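Local coordinates for protein superoxide dismutase [Mn/Fe] (Aeropyrum pernix, PDB 3AK2) that catalyses the dismutation of superoxide into molecular oxygen and hydrogen peroxide at a metal centre that can be manganese, bound here, or iron, at residues 199-202 with 203-207; 137-140 with 141-145; 192-195 with 196-200. All coordinates share one frame; numbering follows the deposited sequence.

Contact 1. Residues 199-202 with 203-207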
loop_
_atom_site.group_PDB
_atom_site.type_symbol
_atom_site.label_atom_id
_atom_site.label_comp_id
_atom_site.label_asym_id
_atom_site.label_seq_id
_atom_site.Cartn_x
_atom_site.Cartn_y
_atom_site.Cartn_z
ATOM N N LEU A 199 -26.136 11.947 5.579
ATOM C CA LEU A 199 -26.451 11.105 6.727
ATOM C C LEU A 199 -27.891 10.590 6.673
ATOM O O LEU A 199 -28.146 9.421 6.962
ATOM C CB LEU A 199 -26.178 11.846 8.034
ATOM C CG LEU A 199 -26.488 11.069 9.318
ATOM C CD1 LEU A 199 -25.733 9.749 9.382
ATOM C CD2 LEU A 199 -26.180 11.904 10.535
ATOM N N GLU A 200 -28.821 11.461 6.293
ATOM C CA GLU A 200 -30.217 11.062 6.125
ATOM C C GLU A 200 -30.335 9.893 5.145
ATOM O O GLU A 200 -30.994 8.893 5.437
ATOM C CB GLU A 200 -31.060 12.246 5.650
ATOM C CG GLU A 200 -32.541 11.926 5.488
ATOM C CD GLU A 200 -33.261 12.880 4.552
ATOM O OE1 GLU A 200 -34.423 12.588 4.209
ATOM O OE2 GLU A 200 -32.678 13.915 4.157
ATOM N N GLN A 201 -29.683 10.013 3.991
ATOM C CA GLN A 201 -29.707 8.940 3.004
ATOM C C GLN A 201 -29.093 7.651 3.544
ATOM O O GLN A 201 -29.639 6.572 3.332
ATOM C CB GLN A 201 -29.022 9.367 1.701
ATOM C CG GLN A 201 -29.774 10.455 0.934
ATOM C CD GLN A 201 -31.236 10.114 0.689
ATOM O OE1 GLN A 201 -31.565 9.049 0.158
ATOM N NE2 GLN A 201 -32.121 11.023 1.075
ATOM N N ALA A 202 -27.976 7.775 4.259
ATOM C CA ALA A 202 -27.307 6.616 4.858
ATOM C C ALA A 202 -28.162 5.925 5.925
ATOM O O ALA A 202 -28.260 4.696 5.945
ATOM C CB ALA A 202 -25.952 7.018 5.417
ATOM N N LEU A 203 -28.787 6.717 6.793
ATOM C CA LEU A 203 -29.690 6.181 7.816
ATOM C C LEU A 203 -30.839 5.390 7.193
ATOM O O LEU A 203 -31.271 4.376 7.745
ATOM C CB LEU A 203 -30.240 7.301 8.703
ATOM C CG LEU A 203 -29.301 7.899 9.757
ATOM C CD1 LEU A 203 -29.758 9.297 10.141
ATOM C CD2 LEU A 203 -29.195 7.007 10.987
ATOM N N ASN A 204 -31.309 5.854 6.037
ATOM C CA ASN A 204 -32.422 5.226 5.325
ATOM C C ASN A 204 -32.021 4.021 4.471
ATOM O O ASN A 204 -32.819 3.097 4.300
ATOM C CB ASN A 204 -33.134 6.250 4.426
ATOM C CG ASN A 204 -33.891 7.320 5.209
ATOM O OD1 ASN A 204 -34.270 8.351 4.648
ATOM N ND2 ASN A 204 -34.118 7.079 6.495
ATOM N N ASN A 205 -30.793 4.033 3.946
ATOM C CA ASN A 205 -30.406 3.137 2.844
ATOM C C ASN A 205 -29.273 2.124 3.088
ATOM O O ASN A 205 -29.248 1.072 2.450
ATOM C CB ASN A 205 -30.049 3.964 1.596
ATOM C CG ASN A 205 -31.250 4.668 0.979
ATOM O OD1 ASN A 205 -31.385 5.890 1.075
ATOM N ND2 ASN A 205 -32.115 3.903 0.325
ATOM N N ALA A 206 -28.335 2.438 3.980
ATOM C CA ALA A 206 -27.051 1.714 4.014
ATOM C C ALA A 206 -27.076 0.276 4.553
ATOM O O ALA A 206 -26.573 -0.638 3.895
ATOM C CB ALA A 206 -25.986 2.542 4.728
ATOM N N LYS A 207 -27.656 0.074 5.733
ATOM C CA LYS A 207 -27.631 -1.248 6.381
ATOM C C LYS A 207 -28.125 -2.425 5.504
ATOM O O LYS A 207 -27.425 -3.438 5.400
ATOM C CB LYS A 207 -28.340 -1.218 7.747
ATOM C CG LYS A 207 -28.183 -2.509 8.550
ATOM C CD LYS A 207 -28.854 -2.439 9.911
ATOM C CE LYS A 207 -28.759 -3.784 10.624
ATOM N NZ LYS A 207 -29.487 -3.805 11.927
HETATM O O HOH W 1 -28.653 2.254 7.479
#

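Contact 2. Residues 137-140 with 141-145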
loop_
_atom_site.group_PDB
_atom_site.type_symbol
_atom_site.label_atom_id
_atom_site.label_comp_id
_atom_site.label_asym_id
_atom_site.label_seq_id
_atom_site.Cartn_x
_atom_site.Cartn_y
_atom_site.Cartn_z
ATOM N N PRO A 137 -22.663 0.963 8.088
ATOM C CA PRO A 137 -23.937 0.247 7.941
ATOM C C PRO A 137 -24.139 -0.866 8.971
ATOM O O PRO A 137 -25.277 -1.240 9.238
ATOM C CB PRO A 137 -23.847 -0.350 6.533
ATOM C CG PRO A 137 -22.381 -0.454 6.256
ATOM C CD PRO A 137 -21.781 0.749 6.924
ATOM N N LEU A 138 -23.053 -1.388 9.541
ATOM C CA LEU A 138 -23.150 -2.499 10.492
ATOM C C LEU A 138 -23.665 -2.074 11.866
ATOM O O LEU A 138 -24.290 -2.872 12.572
ATOM C CB LEU A 138 -21.804 -3.220 10.638
ATOM C CG LEU A 138 -21.164 -3.828 9.383
ATOM C CD1 LEU A 138 -19.897 -4.558 9.776
ATOM C CD2 LEU A 138 -22.101 -4.771 8.637
ATOM N N THR A 139 -23.395 -0.826 12.240
ATOM C CA THR A 139 -23.768 -0.301 13.555
ATOM C C THR A 139 -24.676 0.925 13.477
ATOM O O THR A 139 -25.178 1.388 14.503
ATOM C CB THR A 139 -22.525 0.099 14.381
ATOM O OG1 THR A 139 -21.773 1.091 13.667
ATOM C CG2 THR A 139 -21.639 -1.108 14.678
ATOM N N GLU A 140 -24.874 1.447 12.268
ATOM C CA GLU A 140 -25.621 2.691 12.044
ATOM C C GLU A 140 -25.075 3.852 12.891
ATOM O O GLU A 140 -25.826 4.658 13.457
ATOM C CB GLU A 140 -27.135 2.471 12.210
ATOM C CG GLU A 140 -27.677 1.449 11.204
ATOM C CD GLU A 140 -29.190 1.416 11.122
ATOM O OE1 GLU A 140 -29.729 1.744 10.043
ATOM O OE2 GLU A 140 -29.839 1.061 12.128
ATOM N N GLU A 141 -23.744 3.919 12.947
ATOM C CA GLU A 141 -23.004 4.919 13.704
ATOM C C GLU A 141 -21.948 5.571 12.822
ATOM O O GLU A 141 -21.581 5.035 11.771
ATOM C CB GLU A 141 -22.272 4.270 14.881
ATOM C CG GLU A 141 -23.147 3.719 15.975
ATOM C CD GLU A 141 -22.365 3.432 17.241
ATOM O OE1 GLU A 141 -21.137 3.180 17.165
ATOM O OE2 GLU A 141 -22.984 3.457 18.324
ATOM N N LEU A 142 -21.441 6.714 13.273
ATOM C CA LEU A 142 -20.333 7.390 12.612
ATOM C C LEU A 142 -18.993 6.758 12.960
ATOM O O LEU A 142 -18.800 6.233 14.062
ATOM C CB LEU A 142 -20.307 8.873 12.993
ATOM C CG LEU A 142 -21.550 9.693 12.647
ATOM C CD1 LEU A 142 -21.427 11.103 13.186
ATOM C CD2 LEU A 142 -21.796 9.722 11.149
ATOM N N ARG A 143 -18.077 6.803 11.996
ATOM C CA ARG A 143 -16.696 6.377 12.188
ATOM C C ARG A 143 -15.796 7.372 11.469
ATOM O O ARG A 143 -16.157 7.888 10.413
ATOM C CB ARG A 143 -16.472 4.982 11.591
ATOM C CG ARG A 143 -17.280 3.836 12.211
ATOM C CD ARG A 143 -16.736 3.454 13.581
ATOM N NE ARG A 143 -17.442 2.323 14.183
ATOM C CZ ARG A 143 -18.443 2.435 15.053
ATOM N NH1 ARG A 143 -19.008 1.345 15.553
ATOM N NH2 ARG A 143 -18.883 3.629 15.427
ATOM N N ILE A 144 -14.628 7.644 12.039
ATOM C CA ILE A 144 -13.616 8.452 11.360
ATOM C C ILE A 144 -12.468 7.550 10.931
ATOM O O ILE A 144 -12.053 6.660 11.681
ATOM C CB ILE A 144 -13.096 9.623 12.247
ATOM C CG1 ILE A 144 -14.240 10.587 12.582
ATOM C CG2 ILE A 144 -11.942 10.381 11.560
ATOM C CD1 ILE A 144 -13.899 11.634 13.638
ATOM N N LEU A 145 -11.971 7.770 9.717
ATOM C CA LEU A 145 -10.765 7.081 9.253
ATOM C C LEU A 145 -9.970 7.945 8.277
ATOM O O LEU A 145 -10.436 9.009 7.845
ATOM C CB LEU A 145 -11.097 5.711 8.631
ATOM C CG LEU A 145 -11.743 5.651 7.240
ATOM C CD1 LEU A 145 -11.513 4.287 6.607
ATOM C CD2 LEU A 145 -13.229 5.994 7.257
#

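Contact 3. Residues 192-195 with 196-200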
loop_
_atom_site.group_PDB
_atom_site.type_symbol
_atom_site.label_atom_id
_atom_site.label_comp_id
_atom_site.label_asym_id
_atom_site.label_seq_id
_atom_site.Cartn_x
_atom_site.Cartn_y
_atom_site.Cartn_z
ATOM N N TRP A 192 -22.592 21.832 6.184
ATOM C CA TRP A 192 -23.257 20.893 7.086
ATOM C C TRP A 192 -24.627 20.444 6.583
ATOM O O TRP A 192 -25.076 19.347 6.911
ATOM C CB TRP A 192 -23.324 21.444 8.513
ATOM C CG TRP A 192 -21.982 21.473 9.163
ATOM C CD1 TRP A 192 -21.251 22.578 9.481
ATOM C CD2 TRP A 192 -21.182 20.341 9.535
ATOM N NE1 TRP A 192 -20.054 22.209 10.043
ATOM C CE2 TRP A 192 -19.985 20.841 10.088
ATOM C CE3 TRP A 192 -21.366 18.953 9.465
ATOM C CZ2 TRP A 192 -18.974 20.003 10.574
ATOM C CZ3 TRP A 192 -20.358 18.119 9.943
ATOM C CH2 TRP A 192 -19.179 18.649 10.490
ATOM N N ASP A 193 -25.277 21.276 5.772
ATOM C CA ASP A 193 -26.527 20.883 5.123
ATOM C C ASP A 193 -26.329 19.664 4.225
ATOM O O ASP A 193 -27.136 18.741 4.237
ATOM C CB ASP A 193 -27.114 22.041 4.310
ATOM C CG ASP A 193 -28.368 21.641 3.544
ATOM O OD1 ASP A 193 -29.371 21.278 4.193
ATOM O OD2 ASP A 193 -28.349 21.689 2.294
ATOM N N ASP A 194 -25.251 19.673 3.445
ATOM C CA ASP A 194 -24.933 18.545 2.577
ATOM C C ASP A 194 -24.630 17.299 3.406
ATOM O O ASP A 194 -25.129 16.214 3.105
ATOM C CB ASP A 194 -23.751 18.886 1.670
ATOM C CG ASP A 194 -23.371 17.740 0.755
ATOM O OD1 ASP A 194 -24.028 17.559 -0.292
ATOM O OD2 ASP A 194 -22.407 17.024 1.089
ATOM N N VAL A 195 -23.834 17.466 4.459
ATOM C CA VAL A 195 -23.489 16.348 5.343
ATOM C C VAL A 195 -24.746 15.741 5.976
ATOM O O VAL A 195 -24.891 14.520 6.026
ATOM C CB VAL A 195 -22.459 16.758 6.429
ATOM C CG1 VAL A 195 -22.092 15.566 7.307
ATOM C CG2 VAL A 195 -21.199 17.325 5.785
ATOM N N GLU A 196 -25.650 16.602 6.443
ATOM C CA GLU A 196 -26.925 16.167 7.024
ATOM C C GLU A 196 -27.761 15.362 6.026
ATOM O O GLU A 196 -28.314 14.315 6.368
ATOM C CB GLU A 196 -27.712 17.382 7.536
ATOM C CG GLU A 196 -29.036 17.057 8.238
ATOM C CD GLU A 196 -28.864 16.478 9.636
ATOM O OE1 GLU A 196 -27.746 16.534 10.188
ATOM O OE2 GLU A 196 -29.861 15.971 10.193
ATOM N N LYS A 197 -27.839 15.851 4.792
ATOM C CA LYS A 197 -28.578 15.154 3.744
ATOM C C LYS A 197 -27.962 13.792 3.413
ATOM O O LYS A 197 -28.685 12.821 3.182
ATOM C CB LYS A 197 -28.701 16.025 2.496
ATOM C CG LYS A 197 -29.724 17.138 2.646
ATOM C CD LYS A 197 -29.721 18.064 1.440
ATOM C CE LYS A 197 -30.930 18.992 1.442
ATOM N NZ LYS A 197 -31.061 19.786 2.699
ATOM N N ARG A 198 -26.630 13.723 3.418
ATOM C CA ARG A 198 -25.928 12.453 3.211
ATOM C C ARG A 198 -26.196 11.464 4.341
ATOM O O ARG A 198 -26.485 10.290 4.093
ATOM C CB ARG A 198 -24.428 12.684 3.021
ATOM C CG ARG A 198 -24.133 13.336 1.694
ATOM C CD ARG A 198 -22.658 13.616 1.448
ATOM N NE ARG A 198 -22.553 14.436 0.246
ATOM C CZ ARG A 198 -22.558 13.969 -0.999
ATOM N NH1 ARG A 198 -22.611 12.664 -1.235
ATOM N NH2 ARG A 198 -22.500 14.821 -2.013
ATOM N N LEU A 199 -26.136 11.947 5.579
ATOM C CA LEU A 199 -26.451 11.105 6.727
ATOM C C LEU A 199 -27.891 10.590 6.673
ATOM O O LEU A 199 -28.146 9.421 6.962
ATOM C CB LEU A 199 -26.178 11.846 8.034
ATOM C CG LEU A 199 -26.488 11.069 9.318
ATOM C CD1 LEU A 199 -25.733 9.749 9.382
ATOM C CD2 LEU A 199 -26.180 11.904 10.535
ATOM N N GLU A 200 -28.821 11.461 6.293
ATOM C CA GLU A 200 -30.217 11.062 6.125
ATOM C C GLU A 200 -30.335 9.893 5.145
ATOM O O GLU A 200 -30.994 8.893 5.437
ATOM C CB GLU A 200 -31.060 12.246 5.650
ATOM C CG GLU A 200 -32.541 11.926 5.488
ATOM C CD GLU A 200 -33.261 12.880 4.552
ATOM O OE1 GLU A 200 -34.423 12.588 4.209
ATOM O OE2 GLU A 200 -32.678 13.915 4.157
#

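Contact 1. Residues 199-202 with 203-207
The side-chain amide of Asn-204 turns one face to the backbone carbonyl of Glu-200: Glu-200 O sits almost directly above Asn-204 CG at 3.3 Å. Over the same face, Glu-200 CG comes to 4.1 Å from Asn-204 OD1, and the Glu-200 carboxylate and Asn-204 amide planes stand 84° apart. CG of Asn-204 is anti to its own carbonyl carbon (chi1 -69°), which swings the amide back over the preceding turn of helix 192-205. One residue further on, Gln-201 and Asn-205 run side by side in the same direction, their amide planes 32° apart, next to Pro-208 and Leu-209 of the second subunit. The apolar side belongs to Leu-199 and Leu-203. Leu-199 CG meets Leu-203 CD1 at 3.8 Å, and both leucines rest on Phe-135 of strand 129-136 and on helix 98-108. The main chain keeps the helical i to i+4 pattern, with Leu-203 N bonded to Leu-199 O at 2.8 Å and nearly straight. The pattern then spreads: Asn-205 N gives only weak bonds, to Gln-201 O and Ala-202 O. Ala-202 O takes a good bond from Ala-206 N at 3.0 Å; water 1, 2.9 Å from Ala-202 O, can donate to it as well, though other acceptors are in its reach, and accepts from Lys-207 N at 3.0 Å. The chemistry is thus that of an amphipathic helix: leucines toward Phe-135 and helix 98-108, Gln-201 and Asn-205 toward the second subunit, and a water bridging Ala-202 O and Lys-207 N.

Contact 2. Residues 137-140 with 141-145
Thr-139 lies with its hydroxyl over one face of the Arg-143 guanidinium, OG1 being 3.4 Å from NH1 of Arg-143; the angle is wrong for a hydrogen bond, and OG1 is instead bonded to Asp-136 OD1. This is the turn of a beta hairpin, joining strands 129-136 and 141-148, and it carries a G1 beta bulge in which Glu-140 and Glu-141 both face Asp-136. Glu-140 takes the positive phi (54°) that such a bulge needs at its first position. Glu-141 then packs against the turn, its CB 3.4 Å from Thr-139 OG1 and its CG 3.4 Å from Thr-139 O. The Arg-143 chain, bent at chi2 (-74°), folds back to bring both terminal nitrogens, end-on, to a single oxygen of Glu-141. NH2 of Arg-143 reaches Glu-141 OE1 at 2.9 Å and NH1 reaches it at 3.2 Å, a salt bridge lying in the guanidinium plane and using the anti side of the carboxylate. The second subunit adds to the grip: its Lys-5 N is the strongest partner of OE1, and its Tyr-7 OH bonds Arg-143 NE. Two in-plane bonds to one oxygen, with further bonds from NE and NH2, restrain the rotation of the guanidinium beneath the threonine. Arg-143 NH2 also donates to Leu-142 O at 2.9 Å, approaching 38° out of the carbonyl plane.

Contact 3. Residues 192-195 with 196-200
Asp-194 and Arg-198 lean across each other at a slant, one turn apart on helix 192-205, with carboxylate and guanidinium planes 54° apart. They form an i to i+4 salt bridge, and Asp-193 with Lys-197 makes a second one on another side of the helix. CG of Asp-194 is anti to the backbone N (chi1 179°), which carries the carboxylate forward along the helix, while the extended Arg-198 chain reaches back to meet it. Arg-198 NE donates to Asp-194 OD2 at 2.7 Å; the oxygen lies at the guanidinium edge, in its plane, but is itself met on its syn side, 27° out of the carboxylate plane. Asn-85 ND2 also bonds this oxygen, and Arg-198 NH1 goes to Tyr-210 O of the second subunit, so the buried pair links helix, loop and second subunit. Glu-196 turns its end away, to the backbone N atoms of Arg-99 and Val-100 at the start of helix 98-108, where the helix dipole would be expected to favour a carboxylate. In the exposed pair, Lys-197 NZ bonds Asp-193 OD1 at 2.7 Å, with Asp-193 OD2 lying 3.3 Å from the same nitrogen.

From the N terminus, contact 2 comes first: it closes the tight turn between strands 129-136 and 141-148. The chain then passes through strand 159-165 and two short helices before contact 3 opens helix 192-205; contact 1 follows on the same helix, the two overlapping at Leu-199 and Glu-200. No contact encloses or crosses another. In space the chain comes back against the hairpin around the end of helix 192-205, for contacts 1 and 2 touch, with Lys-207 CG 3.2 Å from Pro-137 O. Contacts 2 and 3 do not meet. Together they tie the C-terminal helix to the sheet and to helix 98-108, and all three border the second subunit.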